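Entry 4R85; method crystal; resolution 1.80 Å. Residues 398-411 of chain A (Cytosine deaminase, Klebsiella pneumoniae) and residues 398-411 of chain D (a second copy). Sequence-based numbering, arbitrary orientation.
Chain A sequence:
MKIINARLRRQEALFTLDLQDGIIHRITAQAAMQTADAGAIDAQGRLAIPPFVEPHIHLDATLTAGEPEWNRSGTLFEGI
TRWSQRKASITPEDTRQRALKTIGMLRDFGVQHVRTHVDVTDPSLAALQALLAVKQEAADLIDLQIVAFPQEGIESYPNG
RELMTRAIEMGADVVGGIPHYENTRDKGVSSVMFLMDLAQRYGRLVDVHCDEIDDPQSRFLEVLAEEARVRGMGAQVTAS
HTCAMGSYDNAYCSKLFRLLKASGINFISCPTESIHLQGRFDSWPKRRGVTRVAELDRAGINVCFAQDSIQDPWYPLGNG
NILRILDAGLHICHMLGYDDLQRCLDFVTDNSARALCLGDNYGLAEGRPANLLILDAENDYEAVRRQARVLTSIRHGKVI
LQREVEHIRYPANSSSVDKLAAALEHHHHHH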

# COMPACT_ATOMS: atom_id res chain seq x y z
N LYS A 398 -17.95 15.17 -21.73
CA LYS A 398 -17.49 14.22 -22.75
C LYS A 398 -16.67 13.11 -22.11
O LYS A 398 -15.94 13.34 -21.16
CB LYS A 398 -16.62 14.94 -23.78
CG LYS A 398 -17.31 16.06 -24.52
CD LYS A 398 -16.31 16.82 -25.39
CE LYS A 398 -16.97 17.99 -26.11
NZ LYS A 398 -15.96 18.83 -26.82
N VAL A 399 -16.79 11.90 -22.65
CA VAL A 399 -15.96 10.80 -22.17
C VAL A 399 -14.52 11.00 -22.64
O VAL A 399 -14.27 11.13 -23.83
CB VAL A 399 -16.46 9.44 -22.69
CG1 VAL A 399 -15.61 8.32 -22.11
CG2 VAL A 399 -17.93 9.25 -22.36
N ILE A 400 -13.58 11.04 -21.70
CA ILE A 400 -12.17 11.19 -22.07
C ILE A 400 -11.38 9.93 -21.78
O ILE A 400 -10.20 9.83 -22.13
CB ILE A 400 -11.52 12.40 -21.37
CG1 ILE A 400 -11.49 12.20 -19.86
CG2 ILE A 400 -12.26 13.69 -21.75
CD1 ILE A 400 -10.63 13.21 -19.12
N LEU A 401 -12.02 8.98 -21.12
CA LEU A 401 -11.42 7.68 -20.85
C LEU A 401 -12.50 6.62 -20.71
O LEU A 401 -13.50 6.82 -20.04
CB LEU A 401 -10.57 7.72 -19.57
CG LEU A 401 -9.93 6.42 -19.07
CD1 LEU A 401 -8.66 6.73 -18.29
CD2 LEU A 401 -10.87 5.57 -18.19
N GLN A 402 -12.26 5.47 -21.32
CA GLN A 402 -13.14 4.33 -21.19
C GLN A 402 -12.31 3.06 -21.05
O GLN A 402 -11.49 2.73 -21.92
CB GLN A 402 -14.08 4.22 -22.40
CG GLN A 402 -15.09 3.09 -22.28
CD GLN A 402 -16.02 3.28 -21.10
OE1 GLN A 402 -16.51 4.38 -20.86
NE2 GLN A 402 -16.27 2.21 -20.35
N ARG A 403 -12.50 2.37 -19.93
CA ARG A 403 -11.85 1.11 -19.65
C ARG A 403 -12.90 0.02 -19.72
O ARG A 403 -14.05 0.24 -19.33
CB ARG A 403 -11.27 1.14 -18.24
CG ARG A 403 -9.82 0.72 -18.12
CD ARG A 403 -9.40 0.72 -16.65
NE ARG A 403 -8.05 1.24 -16.46
CZ ARG A 403 -7.77 2.49 -16.08
NH1 ARG A 403 -8.75 3.36 -15.84
NH2 ARG A 403 -6.51 2.86 -15.93
N GLU A 404 -12.52 -1.15 -20.21
CA GLU A 404 -13.43 -2.28 -20.16
C GLU A 404 -13.39 -2.89 -18.77
O GLU A 404 -12.37 -2.82 -18.08
CB GLU A 404 -13.05 -3.32 -21.22
CG GLU A 404 -13.59 -3.02 -22.61
CD GLU A 404 -15.11 -3.08 -22.67
OE1 GLU A 404 -15.72 -3.74 -21.80
OE2 GLU A 404 -15.69 -2.46 -23.58
N VAL A 405 -14.51 -3.46 -18.34
CA VAL A 405 -14.55 -4.18 -17.08
C VAL A 405 -13.67 -5.42 -17.20
O VAL A 405 -13.73 -6.14 -18.20
CB VAL A 405 -15.99 -4.59 -16.70
CG1 VAL A 405 -16.00 -5.47 -15.47
CG2 VAL A 405 -16.84 -3.35 -16.47
N GLU A 406 -12.83 -5.64 -16.20
CA GLU A 406 -11.91 -6.77 -16.21
C GLU A 406 -12.66 -8.08 -16.36
O GLU A 406 -13.67 -8.31 -15.69
CB GLU A 406 -11.07 -6.79 -14.94
CG GLU A 406 -9.90 -7.75 -14.99
CD GLU A 406 -9.13 -7.80 -13.68
OE1 GLU A 406 -9.76 -8.03 -12.63
OE2 GLU A 406 -7.90 -7.59 -13.71
N HIS A 407 -12.19 -8.94 -17.27
CA HIS A 407 -12.80 -10.25 -17.44
C HIS A 407 -11.77 -11.37 -17.34
O HIS A 407 -10.80 -11.42 -18.10
CB HIS A 407 -13.59 -10.32 -18.75
CG HIS A 407 -15.02 -9.87 -18.60
ND1 HIS A 407 -15.71 -9.97 -17.41
CD2 HIS A 407 -15.88 -9.32 -19.49
CE1 HIS A 407 -16.93 -9.50 -17.58
NE2 HIS A 407 -17.06 -9.10 -18.83
N ILE A 408 -12.00 -12.25 -16.38
CA ILE A 408 -11.11 -13.37 -16.13
C ILE A 408 -11.74 -14.64 -16.68
O ILE A 408 -12.91 -14.91 -16.43
CB ILE A 408 -10.84 -13.55 -14.62
CG1 ILE A 408 -10.42 -12.22 -14.00
CG2 ILE A 408 -9.79 -14.62 -14.39
CD1 ILE A 408 -9.93 -12.34 -12.57
N ARG A 409 -10.96 -15.40 -17.44
CA ARG A 409 -11.43 -16.66 -17.99
C ARG A 409 -10.81 -17.82 -17.23
O ARG A 409 -9.64 -17.77 -16.84
CB ARG A 409 -11.08 -16.74 -19.48
CG ARG A 409 -11.86 -17.81 -20.25
CD ARG A 409 -11.46 -17.87 -21.72
NE ARG A 409 -11.82 -16.65 -22.45
CZ ARG A 409 -12.94 -16.49 -23.16
NH1 ARG A 409 -13.83 -17.47 -23.22
NH2 ARG A 409 -13.17 -15.34 -23.79
N TYR A 410 -11.60 -18.87 -17.00
CA TYR A 410 -11.15 -20.06 -16.28
C TYR A 410 -11.50 -21.30 -17.10
O TYR A 410 -12.40 -21.25 -17.94
CB TYR A 410 -11.85 -20.17 -14.92
CG TYR A 410 -11.78 -18.95 -14.02
CD1 TYR A 410 -10.66 -18.71 -13.24
CD2 TYR A 410 -12.85 -18.08 -13.92
CE1 TYR A 410 -10.60 -17.61 -12.40
CE2 TYR A 410 -12.80 -16.98 -13.09
CZ TYR A 410 -11.68 -16.75 -12.32
OH TYR A 410 -11.64 -15.65 -11.49
N PRO A 411 -10.81 -22.42 -16.86
CA PRO A 411 -11.16 -23.66 -17.57
C PRO A 411 -12.25 -24.43 -16.83
O PRO A 411 -13.43 -24.28 -17.14
CB PRO A 411 -9.85 -24.44 -17.53
CG PRO A 411 -9.27 -24.07 -16.21
CD PRO A 411 -9.64 -22.61 -15.98
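Chain D, residues 398-411: KVILQREVEHIRYP

When two copies of one segment pair antiparallel about an approximate twofold, each contact tends to recur with the chains exchanged. The cytosine deaminase segment 398-411 is a worked example: the end-to-end directions of the two copies lie 169° apart, both are strands from 398 to about 403, interrupted by a kink at Ile400(A) and Ile400(D), where psi is -7°, that continue through a loop to a weakly bonded strand near 408-409, and together they bury 1003 Å².

Along chain A, contact begins at Val399(A), whose CG1 lies 4.0 Å from CG of Pro411(D). At Ile400(A) a water donates to the carbonyl O at 3.2 Å and, weakly, to Pro411(D) O at 2.6 Å, while Ile400(A) O also sits 3.6 Å from CD1 at the ring edge of Tyr410(D). Leu401(A) packs its CG 3.8 Å from CG2 of Ile408(D), and its CA makes a CA-H...O contact of 3.5 Å with Arg409(D) O.

That same carbonyl accepts from the backbone of Gln402(A): Gln402(A) N to Arg409(D) O is 2.9 Å, and Arg409(D) N returns to Gln402(A) O at 2.8 Å. This is an antiparallel hydrogen-bonded pair, with CA atoms 5.0 Å apart. Beyond it, Arg403(A) places one face of its guanidinium against Ile408(D), NH2 to CD1 3.4 Å, and its NE forms a salt bridge with Glu406(D) OE1, also 3.4 Å.

Midway, CA of Glu406(A) and CA of Glu406(D) are 7.4 Å apart, and the pattern then repeats with roles exchanged. Symmetry is imperfect here: Glu406(A) OE2 approaches Arg403(D) NE to 2.7 Å, a salt bridge with a weak hydrogen bond. Ile408(A) CG2 meets Leu401(D) CG at 3.8 Å, Arg409(A) N donates to Gln402(D) O at 2.8 Å, and Pro411(A) closes the contact, CD 3.2 Å from Ile400(D) O.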

# COMPACT_ATOMS: atom_id res chain seq x y z
N LYS D 398 -1.33 -26.87 -17.33
CA LYS D 398 -2.61 -26.42 -17.89
C LYS D 398 -2.91 -24.97 -17.51
O LYS D 398 -2.61 -24.54 -16.40
CB LYS D 398 -3.75 -27.30 -17.38
CG LYS D 398 -3.54 -28.79 -17.61
CD LYS D 398 -4.59 -29.60 -16.85
CE LYS D 398 -4.45 -31.09 -17.12
NZ LYS D 398 -5.57 -31.87 -16.49
N VAL D 399 -3.51 -24.22 -18.43
CA VAL D 399 -3.92 -22.86 -18.09
C VAL D 399 -5.14 -22.89 -17.17
O VAL D 399 -6.17 -23.45 -17.53
CB VAL D 399 -4.26 -22.02 -19.33
CG1 VAL D 399 -4.71 -20.63 -18.92
CG2 VAL D 399 -3.05 -21.94 -20.26
N ILE D 400 -5.02 -22.31 -15.98
CA ILE D 400 -6.15 -22.29 -15.05
C ILE D 400 -6.73 -20.89 -14.88
O ILE D 400 -7.77 -20.70 -14.25
CB ILE D 400 -5.81 -22.90 -13.69
CG1 ILE D 400 -4.77 -22.05 -12.95
CG2 ILE D 400 -5.37 -24.35 -13.87
CD1 ILE D 400 -4.67 -22.34 -11.46
N LEU D 401 -6.04 -19.90 -15.45
CA LEU D 401 -6.50 -18.52 -15.41
C LEU D 401 -5.96 -17.74 -16.60
O LEU D 401 -4.78 -17.82 -16.92
CB LEU D 401 -6.07 -17.83 -14.10
CG LEU D 401 -6.37 -16.32 -13.99
CD1 LEU D 401 -6.67 -15.93 -12.55
CD2 LEU D 401 -5.23 -15.44 -14.54
N GLN D 402 -6.84 -16.97 -17.23
CA GLN D 402 -6.46 -16.10 -18.33
C GLN D 402 -7.15 -14.75 -18.21
O GLN D 402 -8.38 -14.67 -18.16
CB GLN D 402 -6.80 -16.75 -19.68
CG GLN D 402 -6.24 -16.00 -20.87
CD GLN D 402 -4.72 -15.94 -20.84
OE1 GLN D 402 -4.06 -16.94 -20.59
NE2 GLN D 402 -4.16 -14.75 -21.08
N ARG D 403 -6.35 -13.70 -18.15
CA ARG D 403 -6.84 -12.33 -18.14
C ARG D 403 -6.49 -11.71 -19.48
O ARG D 403 -5.45 -12.02 -20.06
CB ARG D 403 -6.12 -11.54 -17.05
CG ARG D 403 -7.00 -10.82 -16.07
CD ARG D 403 -6.16 -10.07 -15.03
NE ARG D 403 -6.78 -10.04 -13.71
CZ ARG D 403 -6.48 -10.90 -12.73
NH1 ARG D 403 -5.57 -11.84 -12.91
NH2 ARG D 403 -7.10 -10.80 -11.55
N GLU D 404 -7.36 -10.84 -19.98
CA GLU D 404 -7.02 -10.07 -21.16
C GLU D 404 -6.19 -8.88 -20.72
O GLU D 404 -6.35 -8.40 -19.60
CB GLU D 404 -8.29 -9.62 -21.87
CG GLU D 404 -9.28 -10.74 -22.10
CD GLU D 404 -10.69 -10.22 -22.36
OE1 GLU D 404 -10.82 -9.04 -22.74
OE2 GLU D 404 -11.65 -11.00 -22.19
N VAL D 405 -5.28 -8.42 -21.57
CA VAL D 405 -4.49 -7.24 -21.25
C VAL D 405 -5.42 -6.03 -21.19
O VAL D 405 -6.28 -5.85 -22.06
CB VAL D 405 -3.36 -7.01 -22.29
CG1 VAL D 405 -2.66 -5.68 -22.04
CG2 VAL D 405 -2.36 -8.15 -22.24
N GLU D 406 -5.26 -5.23 -20.14
CA GLU D 406 -6.08 -4.04 -19.95
C GLU D 406 -6.01 -3.14 -21.18
O GLU D 406 -4.92 -2.85 -21.68
CB GLU D 406 -5.63 -3.28 -18.70
CG GLU D 406 -6.45 -2.04 -18.38
CD GLU D 406 -6.01 -1.37 -17.09
OE1 GLU D 406 -5.18 -0.45 -17.16
OE2 GLU D 406 -6.50 -1.78 -16.02
N HIS D 407 -7.16 -2.73 -21.69
CA HIS D 407 -7.18 -1.82 -22.83
C HIS D 407 -8.01 -0.57 -22.58
O HIS D 407 -9.22 -0.63 -22.38
CB HIS D 407 -7.62 -2.54 -24.11
CG HIS D 407 -6.50 -3.23 -24.82
ND1 HIS D 407 -5.49 -2.54 -25.46
CD2 HIS D 407 -6.22 -4.55 -24.99
CE1 HIS D 407 -4.64 -3.40 -25.99
NE2 HIS D 407 -5.05 -4.63 -25.72
N ILE D 408 -7.32 0.56 -22.56
CA ILE D 408 -7.95 1.85 -22.31
C ILE D 408 -8.23 2.57 -23.62
O ILE D 408 -7.37 2.63 -24.50
CB ILE D 408 -7.04 2.74 -21.44
CG1 ILE D 408 -6.66 2.00 -20.16
CG2 ILE D 408 -7.74 4.06 -21.13
CD1 ILE D 408 -5.71 2.77 -19.26
N ARG D 409 -9.45 3.09 -23.76
CA ARG D 409 -9.83 3.86 -24.93
C ARG D 409 -9.93 5.33 -24.57
O ARG D 409 -10.38 5.69 -23.47
CB ARG D 409 -11.16 3.36 -25.49
CG ARG D 409 -11.24 1.85 -25.67
CD ARG D 409 -10.21 1.35 -26.68
NE ARG D 409 -9.99 -0.09 -26.59
CZ ARG D 409 -10.67 -1.01 -27.29
NH1 ARG D 409 -11.61 -0.63 -28.14
NH2 ARG D 409 -10.39 -2.30 -27.13
N TYR D 410 -9.51 6.20 -25.48
CA TYR D 410 -9.56 7.64 -25.27
C TYR D 410 -10.40 8.29 -26.37
O TYR D 410 -9.87 8.67 -27.41
CB TYR D 410 -8.15 8.24 -25.27
CG TYR D 410 -7.21 7.62 -24.27
CD1 TYR D 410 -7.27 7.96 -22.92
CD2 TYR D 410 -6.24 6.71 -24.68
CE1 TYR D 410 -6.40 7.40 -22.00
CE2 TYR D 410 -5.36 6.15 -23.77
CZ TYR D 410 -5.45 6.50 -22.43
OH TYR D 410 -4.57 5.94 -21.51
N PRO D 411 -11.72 8.43 -26.14
CA PRO D 411 -12.61 9.06 -27.12
C PRO D 411 -12.41 10.57 -27.21
O PRO D 411 -11.31 11.04 -27.50
CB PRO D 411 -14.01 8.74 -26.58
CG PRO D 411 -13.82 7.59 -25.64
CD PRO D 411 -12.47 7.81 -25.03
O HOH W 1 -10.31 11.09 -25.11